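Local structure of nitrite oxidoreductase subunit A (Kuenenia stuttgartiensis, 7B04) at residues I515-Y525 with N539-G550; E702-N710 with E763-N771. The protein belongs to the molybdopterin oxidoreductase family and holds a molybdenum atom, two MD1 molecules and an iron/sulfur cluster (SF4). All coordinates share one frame; numbering follows the deposited sequence.

Contacts 1 and 2 follow each other along the chain, the first closing before the second opens, and they do not touch: their centres lie about 42 Å apart and their nearest atoms about 18 Å. What they share is nearness to the bound ligands. In contact 1 the side chain of Tyr542 comes within about 5 Å of an MD1, while that of Tyr525 stays about 13 Å from the molybdenum atom. Segment 702-710 carries Phe703, which touches an MD1, and the side chain of Glu707 lies about 8 Å from an MD1 and 13 Å from the iron/sulfur cluster. Contact 1 joins a parallel strand to crossover helices, contact 2 an antiparallel strand to a helix.

Contact 1: residues I515-Y525 with N539-G550; sequences IATIKPVAIHY and NRSYYLPVMLTG
The rings of Tyr525 and Tyr542 meet obliquely, with centroids 4.4 Å apart and planes at 43°. Tyr542 CD2 lies over the centre of one Tyr525 face, and Tyr542 CB comes close to the same ring at CE1. With chi1 at 38°, Tyr525 CG sits between its backbone N and carbonyl carbon, and the ring reaches across to the helical side. Its OH meets the edge of Tyr543 in plane, 3.4 Å from Tyr543 CE1, and is hydrogen-bonded to His280 and Ser559, which fix the phenol end.

Farther along, Ile523 uses its CD1 branch, which lies 3.7 Å from Pro545 CG, the two side chains crossing at about a right angle. Ile515 closes the apolar row with both branches: CG2 is 3.7 Å from Thr549 CG2, and CD1 is 4.1 Å from Pro545 CB. At the solvent-exposed end, Lys519 NZ donates to Gly550 O over 3.2 Å, approaching from above the carbonyl plane, 37° out of it.

Strand 521-525 and helix 544-548 run nearly antiparallel, their short axes 9.2 Å apart, as expected in a beta-alpha-beta crossover. The strand lies between the parallel strands 301-304 and 558-561, and the chain reaches the latter through helices 527-530, 535-541 and 544-548, while helix 355-368 packs against Pro545 and Leu544 through Phe359 and Leu360.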
loop_
_atom_site.group_PDB
_atom_site.type_symbol
_atom_site.label_atom_id
_atom_site.label_comp_id
_atom_site.label_asym_id
_atom_site.label_seq_id
_atom_site.Cartn_x
_atom_site.Cartn_y
_atom_site.Cartn_z
ATOM N N ILE B 515 1.749 7.086 -31.808
ATOM C CA ILE B 515 1.003 5.866 -32.105
ATOM C C ILE B 515 1.273 5.412 -33.537
ATOM O O ILE B 515 1.356 4.209 -33.819
ATOM C CB ILE B 515 -0.500 6.092 -31.849
ATOM C CG1 ILE B 515 -0.752 6.367 -30.365
ATOM C CG2 ILE B 515 -1.315 4.897 -32.313
ATOM C CD1 ILE B 515 -2.142 6.887 -30.076
ATOM N N ALA B 516 1.431 6.366 -34.458
ATOM C CA ALA B 516 1.599 6.049 -35.872
ATOM C C ALA B 516 3.033 5.696 -36.262
ATOM O O ALA B 516 3.224 5.024 -37.282
ATOM C CB ALA B 516 1.110 7.216 -36.731
ATOM N N THR B 517 4.045 6.125 -35.500
ATOM C CA THR B 517 5.444 5.845 -35.837
ATOM C C THR B 517 6.054 4.695 -35.035
ATOM O O THR B 517 7.175 4.272 -35.341
ATOM C CB THR B 517 6.333 7.098 -35.697
ATOM O OG1 THR B 517 6.839 7.189 -34.355
ATOM C CG2 THR B 517 5.650 8.369 -36.154
ATOM N N ILE B 518 5.402 4.233 -33.967
ATOM C CA ILE B 518 5.963 3.199 -33.097
ATOM C C ILE B 518 5.136 1.912 -33.153
ATOM O O ILE B 518 3.903 1.942 -33.256
ATOM C CB ILE B 518 6.071 3.688 -31.640
ATOM C CG1 ILE B 518 6.782 5.044 -31.614
ATOM C CG2 ILE B 518 6.823 2.682 -30.791
ATOM C CD1 ILE B 518 7.337 5.451 -30.271
ATOM N N LYS B 519 5.841 0.770 -33.133
ATOM C CA LYS B 519 5.292 -0.574 -32.936
ATOM C C LYS B 519 6.161 -1.281 -31.897
ATOM O O LYS B 519 7.392 -1.146 -31.949
ATOM C CB LYS B 519 5.292 -1.354 -34.258
ATOM C CG LYS B 519 4.078 -1.070 -35.144
ATOM C CD LYS B 519 3.640 -2.302 -35.926
ATOM C CE LYS B 519 2.475 -1.988 -36.855
ATOM N NZ LYS B 519 1.824 -3.242 -37.323
ATOM N N PRO B 520 5.582 -2.047 -30.949
ATOM C CA PRO B 520 4.192 -2.173 -30.511
ATOM C C PRO B 520 3.720 -1.015 -29.666
ATOM O O PRO B 520 4.483 -0.427 -28.893
ATOM C CB PRO B 520 4.225 -3.446 -29.655
ATOM C CG PRO B 520 5.461 -4.178 -30.076
ATOM C CD PRO B 520 6.417 -3.049 -30.270
ATOM N N VAL B 521 2.458 -0.655 -29.861
ATOM C CA VAL B 521 1.785 0.377 -29.085
ATOM C C VAL B 521 0.744 -0.328 -28.227
ATOM O O VAL B 521 0.008 -1.193 -28.726
ATOM C CB VAL B 521 1.135 1.436 -29.994
ATOM C CG1 VAL B 521 0.113 2.272 -29.224
ATOM C CG2 VAL B 521 2.195 2.317 -30.630
ATOM N N ALA B 522 0.687 0.028 -26.946
ATOM C CA ALA B 522 -0.284 -0.563 -26.040
ATOM C C ALA B 522 -0.960 0.533 -25.234
ATOM O O ALA B 522 -0.297 1.437 -24.713
ATOM C CB ALA B 522 0.375 -1.570 -25.090
ATOM N N ILE B 523 -2.285 0.454 -25.156
ATOM C CA ILE B 523 -3.095 1.368 -24.365
ATOM C C ILE B 523 -3.597 0.597 -23.158
ATOM O O ILE B 523 -4.248 -0.446 -23.304
ATOM C CB ILE B 523 -4.265 1.950 -25.174
ATOM C CG1 ILE B 523 -3.743 2.651 -26.424
ATOM C CG2 ILE B 523 -5.059 2.916 -24.319
ATOM C CD1 ILE B 523 -4.814 3.007 -27.424
ATOM N N HIS B 524 -3.296 1.101 -21.970
ATOM C CA HIS B 524 -3.705 0.468 -20.728
ATOM C C HIS B 524 -4.613 1.405 -19.952
ATOM O O HIS B 524 -4.360 2.614 -19.869
ATOM C CB HIS B 524 -2.499 0.067 -19.887
ATOM C CG HIS B 524 -1.738 -1.085 -20.462
ATOM N ND1 HIS B 524 -1.983 -2.394 -20.113
ATOM C CD2 HIS B 524 -0.776 -1.127 -21.410
ATOM C CE1 HIS B 524 -1.177 -3.189 -20.792
ATOM N NE2 HIS B 524 -0.432 -2.444 -21.587
ATOM N N TYR B 525 -5.667 0.830 -19.382
ATOM C CA TYR B 525 -6.664 1.598 -18.660
ATOM C C TYR B 525 -7.225 0.765 -17.527
ATOM O O TYR B 525 -6.980 -0.438 -17.424
ATOM C CB TYR B 525 -7.810 2.049 -19.563
ATOM C CG TYR B 525 -8.263 1.064 -20.607
ATOM C CD1 TYR B 525 -7.593 0.958 -21.815
ATOM C CD2 TYR B 525 -9.394 0.281 -20.412
ATOM C CE1 TYR B 525 -8.009 0.081 -22.779
ATOM C CE2 TYR B 525 -9.823 -0.604 -21.385
ATOM C CZ TYR B 525 -9.126 -0.697 -22.561
ATOM O OH TYR B 525 -9.554 -1.575 -23.521
ATOM N N ASN B 539 -14.190 2.614 -23.458
ATOM C CA ASN B 539 -13.449 1.400 -23.780
ATOM C C ASN B 539 -13.492 1.123 -25.274
ATOM O O ASN B 539 -12.485 0.719 -25.870
ATOM C CB ASN B 539 -14.002 0.222 -22.986
ATOM C CG ASN B 539 -13.952 0.460 -21.497
ATOM O OD1 ASN B 539 -14.981 0.498 -20.838
ATOM N ND2 ASN B 539 -12.751 0.632 -20.961
ATOM N N ARG B 540 -14.651 1.334 -25.898
ATOM C CA ARG B 540 -14.725 1.268 -27.350
ATOM C C ARG B 540 -13.794 2.296 -27.978
ATOM O O ARG B 540 -13.140 2.022 -28.992
ATOM C CB ARG B 540 -16.163 1.487 -27.813
ATOM C CG ARG B 540 -17.114 0.374 -27.417
ATOM C CD ARG B 540 -18.553 0.781 -27.667
ATOM N NE ARG B 540 -18.814 0.996 -29.087
ATOM C CZ ARG B 540 -19.904 1.583 -29.565
ATOM N NH1 ARG B 540 -20.843 2.018 -28.736
ATOM N NH2 ARG B 540 -20.057 1.736 -30.873
ATOM N N SER B 541 -13.721 3.490 -27.383
ATOM C CA SER B 541 -12.809 4.517 -27.871
ATOM C C SER B 541 -11.353 4.076 -27.767
ATOM O O SER B 541 -10.514 4.517 -28.558
ATOM C CB SER B 541 -13.037 5.815 -27.095
ATOM O OG SER B 541 -12.064 6.793 -27.408
ATOM N N TYR B 542 -11.035 3.218 -26.796
ATOM C CA TYR B 542 -9.660 2.801 -26.549
ATOM C C TYR B 542 -9.118 1.811 -27.576
ATOM O O TYR B 542 -7.926 1.491 -27.523
ATOM C CB TYR B 542 -9.552 2.201 -25.145
ATOM C CG TYR B 542 -9.794 3.211 -24.047
ATOM C CD1 TYR B 542 -9.600 4.566 -24.274
ATOM C CD2 TYR B 542 -10.225 2.814 -22.787
ATOM C CE1 TYR B 542 -9.820 5.497 -23.280
ATOM C CE2 TYR B 542 -10.447 3.739 -21.784
ATOM C CZ TYR B 542 -10.243 5.080 -22.038
ATOM O OH TYR B 542 -10.461 6.009 -21.049
ATOM N N TYR B 543 -9.943 1.322 -28.504
ATOM C CA TYR B 543 -9.455 0.463 -29.578
ATOM C C TYR B 543 -9.263 1.193 -30.900
ATOM O O TYR B 543 -8.538 0.687 -31.764
ATOM C CB TYR B 543 -10.398 -0.726 -29.812
ATOM C CG TYR B 543 -10.198 -1.906 -28.879
ATOM C CD1 TYR B 543 -10.003 -1.721 -27.517
ATOM C CD2 TYR B 543 -10.190 -3.209 -29.367
ATOM C CE1 TYR B 543 -9.821 -2.800 -26.665
ATOM C CE2 TYR B 543 -10.003 -4.292 -28.523
ATOM C CZ TYR B 543 -9.816 -4.079 -27.174
ATOM O OH TYR B 543 -9.629 -5.144 -26.324
ATOM N N LEU B 544 -9.889 2.356 -31.080
ATOM C CA LEU B 544 -9.829 3.041 -32.372
ATOM C C LEU B 544 -8.405 3.322 -32.836
ATOM O O LEU B 544 -8.072 2.951 -33.976
ATOM C CB LEU B 544 -10.666 4.324 -32.312
ATOM C CG LEU B 544 -12.183 4.147 -32.311
ATOM C CD1 LEU B 544 -12.865 5.472 -32.037
ATOM C CD2 LEU B 544 -12.651 3.567 -33.633
ATOM N N PRO B 545 -7.525 3.953 -32.048
ATOM C CA PRO B 545 -6.159 4.183 -32.548
ATOM C C PRO B 545 -5.353 2.906 -32.691
ATOM O O PRO B 545 -4.400 2.882 -33.479
ATOM C CB PRO B 545 -5.548 5.115 -31.494
ATOM C CG PRO B 545 -6.290 4.805 -30.255
ATOM C CD PRO B 545 -7.694 4.484 -30.681
ATOM N N VAL B 546 -5.713 1.844 -31.969
ATOM C CA VAL B 546 -4.951 0.602 -32.020
ATOM C C VAL B 546 -5.485 -0.371 -33.068
ATOM O O VAL B 546 -4.736 -1.251 -33.519
ATOM C CB VAL B 546 -4.923 -0.051 -30.625
ATOM C CG1 VAL B 546 -6.204 -0.816 -30.348
ATOM C CG2 VAL B 546 -3.729 -0.960 -30.480
ATOM N N MET B 547 -6.751 -0.237 -33.477
ATOM C CA MET B 547 -7.261 -1.042 -34.582
ATOM C C MET B 547 -6.638 -0.613 -35.903
ATOM O O MET B 547 -6.370 -1.447 -36.773
ATOM C CB MET B 547 -8.783 -0.928 -34.666
ATOM C CG MET B 547 -9.546 -1.653 -33.579
ATOM S SD MET B 547 -11.318 -1.645 -33.909
ATOM C CE MET B 547 -11.736 0.044 -33.498
ATOM N N LEU B 548 -6.407 0.689 -36.065
ATOM C CA LEU B 548 -5.916 1.227 -37.325
ATOM C C LEU B 548 -4.417 1.025 -37.498
ATOM O O LEU B 548 -3.937 0.929 -38.633
ATOM C CB LEU B 548 -6.274 2.707 -37.424
ATOM C CG LEU B 548 -7.778 2.980 -37.379
ATOM C CD1 LEU B 548 -8.069 4.470 -37.292
ATOM C CD2 LEU B 548 -8.461 2.364 -38.589
ATOM N N THR B 549 -3.667 0.948 -36.403
ATOM C CA THR B 549 -2.215 0.860 -36.466
ATOM C C THR B 549 -1.693 -0.569 -36.433
ATOM O O THR B 549 -0.475 -0.767 -36.500
ATOM C CB THR B 549 -1.598 1.646 -35.310
ATOM O OG1 THR B 549 -2.187 1.215 -34.075
ATOM C CG2 THR B 549 -1.833 3.136 -35.488
ATOM N N GLY B 550 -2.571 -1.562 -36.348
ATOM C CA GLY B 550 -2.146 -2.950 -36.330
ATOM C C GLY B 550 -1.422 -3.381 -35.072
ATOM O O GLY B 550 -0.387 -4.052 -35.144
#

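Contact 2: residues E702-N710 with E763-N771; sequences EFQEFEITN and EGRASVYIN
The ring of Phe706 and the carboxylate of Glu705 are the flat groups that meet segment 763-771. Ser767 OG approaches the Phe706 ring obliquely, 3.6 Å from Phe706 CD2, and the Phe706 side chain also touches Lys722 and Leu789. Against the Glu705 carboxylate lies the methyl of Ala766, whose CB is 3.4 Å from Glu705 CD. The two carboxylate oxygens have separate tasks. Glu705 OE1 turns back on its own segment and takes the N-H of Phe706 with its anti lone pair, at 3.0 Å and an N-H...O angle of 158°. Glu705 OE2 reaches across to Ala766 N, 3.1 Å away, but the angle of 140° makes this bond weak. With CG anti to the backbone N and the chain bent at chi2 (69°), the carboxylate comes between the two amides.

This carboxylate stands at the junction of two helices. Gly764, with positive phi, ends helix 759-762 in a Schellman motif, and helix 767-774 begins just beyond.

Opposite this helix runs strand 707-709, which pairs antiparallel with 716-720, while Ile708 also bonds through its backbone to Val233. Ile770 meets the strand at Ile708, where its CG2 lies 4.2 Å from Ile708 CB, and also the residue just before the strand, its CD1 lying 4.1 Å from Phe706 CB. The Ile708 and Ile770 side chains lie alongside one another, pointing opposite ways. Glu707, between Phe706 and Ile708 in sequence, points its CB away from the helix, and its carboxylate is bonded to the backbone N of Gly235. Cys785 of helix 785-788 touches both Ile770 and Ser767.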
loop_
_atom_site.group_PDB
_atom_site.type_symbol
_atom_site.label_atom_id
_atom_site.label_comp_id
_atom_site.label_asym_id
_atom_site.label_seq_id
_atom_site.Cartn_x
_atom_site.Cartn_y
_atom_site.Cartn_z
ATOM N N GLU B 702 -3.850 -20.014 8.156
ATOM C CA GLU B 702 -4.452 -21.008 9.033
ATOM C C GLU B 702 -5.383 -21.939 8.268
ATOM O O GLU B 702 -6.377 -22.421 8.810
ATOM C CB GLU B 702 -5.216 -20.345 10.177
ATOM C CG GLU B 702 -4.693 -18.988 10.594
ATOM C CD GLU B 702 -5.728 -18.196 11.364
ATOM O OE1 GLU B 702 -6.473 -17.417 10.733
ATOM O OE2 GLU B 702 -5.811 -18.364 12.597
ATOM N N PHE B 703 -5.052 -22.262 7.022
ATOM C CA PHE B 703 -5.927 -23.121 6.239
ATOM C C PHE B 703 -5.697 -24.561 6.671
ATOM O O PHE B 703 -4.556 -25.028 6.710
ATOM C CB PHE B 703 -5.648 -22.971 4.743
ATOM C CG PHE B 703 -6.383 -21.834 4.085
ATOM C CD1 PHE B 703 -7.408 -21.172 4.737
ATOM C CD2 PHE B 703 -6.055 -21.444 2.799
ATOM C CE1 PHE B 703 -8.079 -20.132 4.119
ATOM C CE2 PHE B 703 -6.722 -20.408 2.179
ATOM C CZ PHE B 703 -7.735 -19.751 2.838
ATOM N N GLN B 704 -6.775 -25.252 7.040
ATOM C CA GLN B 704 -6.722 -26.672 7.359
ATOM C C GLN B 704 -7.164 -27.548 6.193
ATOM O O GLN B 704 -7.460 -28.731 6.390
ATOM C CB GLN B 704 -7.577 -26.960 8.591
ATOM C CG GLN B 704 -6.939 -26.538 9.901
ATOM C CD GLN B 704 -7.958 -26.373 11.010
ATOM O OE1 GLN B 704 -9.147 -26.182 10.754
ATOM N NE2 GLN B 704 -7.498 -26.458 12.251
ATOM N N GLU B 705 -7.199 -26.994 4.983
ATOM C CA GLU B 705 -7.579 -27.733 3.789
ATOM C C GLU B 705 -6.996 -26.991 2.596
ATOM O O GLU B 705 -6.758 -25.781 2.656
ATOM C CB GLU B 705 -9.108 -27.867 3.701
ATOM C CG GLU B 705 -9.679 -28.478 2.427
ATOM C CD GLU B 705 -9.367 -29.954 2.285
ATOM O OE1 GLU B 705 -8.280 -30.288 1.769
ATOM O OE2 GLU B 705 -10.210 -30.783 2.689
ATOM N N PHE B 706 -6.774 -27.722 1.508
ATOM C CA PHE B 706 -6.090 -27.138 0.363
ATOM C C PHE B 706 -7.009 -26.189 -0.399
ATOM O O PHE B 706 -8.237 -26.306 -0.360
ATOM C CB PHE B 706 -5.569 -28.233 -0.565
ATOM C CG PHE B 706 -4.577 -29.151 0.088
ATOM C CD1 PHE B 706 -3.335 -28.678 0.475
ATOM C CD2 PHE B 706 -4.883 -30.483 0.308
ATOM C CE1 PHE B 706 -2.419 -29.514 1.081
ATOM C CE2 PHE B 706 -3.968 -31.327 0.908
ATOM C CZ PHE B 706 -2.732 -30.842 1.290
ATOM N N GLU B 707 -6.397 -25.229 -1.092
ATOM C CA GLU B 707 -7.146 -24.240 -1.851
ATOM C C GLU B 707 -6.414 -23.896 -3.141
ATOM O O GLU B 707 -5.183 -23.902 -3.198
ATOM C CB GLU B 707 -7.380 -22.969 -1.026
ATOM C CG GLU B 707 -8.431 -22.070 -1.622
ATOM C CD GLU B 707 -9.783 -22.749 -1.687
ATOM O OE1 GLU B 707 -10.145 -23.448 -0.719
ATOM O OE2 GLU B 707 -10.474 -22.615 -2.715
ATOM N N ILE B 708 -7.195 -23.580 -4.171
ATOM C CA ILE B 708 -6.699 -23.323 -5.517
ATOM C C ILE B 708 -6.996 -21.876 -5.886
ATOM O O ILE B 708 -8.055 -21.343 -5.537
ATOM C CB ILE B 708 -7.336 -24.294 -6.536
ATOM C CG1 ILE B 708 -6.932 -23.940 -7.969
ATOM C CG2 ILE B 708 -8.852 -24.300 -6.395
ATOM C CD1 ILE B 708 -5.468 -24.123 -8.247
ATOM N N THR B 709 -6.053 -21.236 -6.577
ATOM C CA THR B 709 -6.261 -19.885 -7.080
ATOM C C THR B 709 -5.461 -19.696 -8.360
ATOM O O THR B 709 -4.477 -20.397 -8.612
ATOM C CB THR B 709 -5.868 -18.805 -6.065
ATOM O OG1 THR B 709 -6.121 -17.512 -6.631
ATOM C CG2 THR B 709 -4.396 -18.899 -5.735
ATOM N N ASN B 710 -5.886 -18.712 -9.153
ATOM C CA ASN B 710 -5.201 -18.307 -10.371
ATOM C C ASN B 710 -5.233 -16.789 -10.434
ATOM O O ASN B 710 -5.759 -16.122 -9.538
ATOM C CB ASN B 710 -5.865 -18.886 -11.629
ATOM C CG ASN B 710 -6.132 -20.374 -11.532
ATOM O OD1 ASN B 710 -5.277 -21.150 -11.111
ATOM N ND2 ASN B 710 -7.330 -20.780 -11.934
ATOM N N GLU B 763 -15.492 -34.800 4.406
ATOM C CA GLU B 763 -14.534 -35.855 4.722
ATOM C C GLU B 763 -13.106 -35.347 4.825
ATOM O O GLU B 763 -12.215 -36.129 5.171
ATOM C CB GLU B 763 -14.596 -36.959 3.666
ATOM C CG GLU B 763 -15.856 -37.804 3.696
ATOM C CD GLU B 763 -15.869 -38.855 2.602
ATOM O OE1 GLU B 763 -14.989 -38.801 1.718
ATOM O OE2 GLU B 763 -16.758 -39.734 2.626
ATOM N N GLY B 764 -12.863 -34.071 4.541
ATOM C CA GLY B 764 -11.518 -33.544 4.602
ATOM C C GLY B 764 -10.713 -33.757 3.344
ATOM O O GLY B 764 -9.480 -33.682 3.389
ATOM N N ARG B 765 -11.372 -34.027 2.212
ATOM C CA ARG B 765 -10.701 -34.248 0.929
ATOM C C ARG B 765 -11.298 -33.301 -0.110
ATOM O O ARG B 765 -12.154 -33.690 -0.904
ATOM C CB ARG B 765 -10.832 -35.715 0.493
ATOM C CG ARG B 765 -10.416 -36.726 1.550
ATOM C CD ARG B 765 -10.421 -38.145 1.001
ATOM N NE ARG B 765 -11.752 -38.583 0.590
ATOM C CZ ARG B 765 -11.998 -39.728 -0.036
ATOM N NH1 ARG B 765 -13.239 -40.049 -0.375
ATOM N NH2 ARG B 765 -11.002 -40.555 -0.326
ATOM N N ALA B 766 -10.825 -32.055 -0.116
ATOM C CA ALA B 766 -11.218 -31.104 -1.144
ATOM C C ALA B 766 -10.377 -31.244 -2.402
ATOM O O ALA B 766 -10.731 -30.663 -3.434
ATOM C CB ALA B 766 -11.126 -29.667 -0.623
ATOM N N SER B 767 -9.261 -31.975 -2.325
ATOM C CA SER B 767 -8.457 -32.250 -3.511
ATOM C C SER B 767 -9.284 -32.918 -4.601
ATOM O O SER B 767 -8.967 -32.784 -5.789
ATOM C CB SER B 767 -7.260 -33.126 -3.141
ATOM O OG SER B 767 -6.406 -32.467 -2.222
ATOM N N VAL B 768 -10.332 -33.653 -4.218
ATOM C CA VAL B 768 -11.224 -34.261 -5.202
ATOM C C VAL B 768 -11.848 -33.187 -6.086
ATOM O O VAL B 768 -11.784 -33.257 -7.319
ATOM C CB VAL B 768 -12.302 -35.106 -4.499
ATOM C CG1 VAL B 768 -13.465 -35.377 -5.440
ATOM C CG2 VAL B 768 -11.704 -36.408 -3.986
ATOM N N TYR B 769 -12.457 -32.172 -5.466
ATOM C CA TYR B 769 -13.073 -31.097 -6.237
ATOM C C TYR B 769 -12.030 -30.304 -7.014
ATOM O O TYR B 769 -12.290 -29.868 -8.143
ATOM C CB TYR B 769 -13.867 -30.170 -5.316
ATOM C CG TYR B 769 -14.979 -30.848 -4.548
ATOM C CD1 TYR B 769 -16.098 -31.349 -5.201
ATOM C CD2 TYR B 769 -14.920 -30.966 -3.166
ATOM C CE1 TYR B 769 -17.121 -31.960 -4.499
ATOM C CE2 TYR B 769 -15.938 -31.573 -2.456
ATOM C CZ TYR B 769 -17.035 -32.070 -3.126
ATOM O OH TYR B 769 -18.048 -32.677 -2.419
ATOM N N ILE B 770 -10.851 -30.092 -6.423
ATOM C CA ILE B 770 -9.792 -29.367 -7.119
ATOM C C ILE B 770 -9.352 -30.135 -8.358
ATOM O O ILE B 770 -9.142 -29.550 -9.428
ATOM C CB ILE B 770 -8.612 -29.097 -6.167
ATOM C CG1 ILE B 770 -9.064 -28.229 -4.992
ATOM C CG2 ILE B 770 -7.466 -28.428 -6.909
ATOM C CD1 ILE B 770 -8.042 -28.114 -3.885
ATOM N N ASN B 771 -9.205 -31.457 -8.235
ATOM C CA ASN B 771 -8.843 -32.270 -9.393
ATOM C C ASN B 771 -9.936 -32.226 -10.451
ATOM O O ASN B 771 -9.649 -32.205 -11.653
ATOM C CB ASN B 771 -8.569 -33.710 -8.962
ATOM C CG ASN B 771 -7.294 -33.845 -8.155
ATOM O OD1 ASN B 771 -6.282 -33.214 -8.460
ATOM N ND2 ASN B 771 -7.335 -34.674 -7.119
#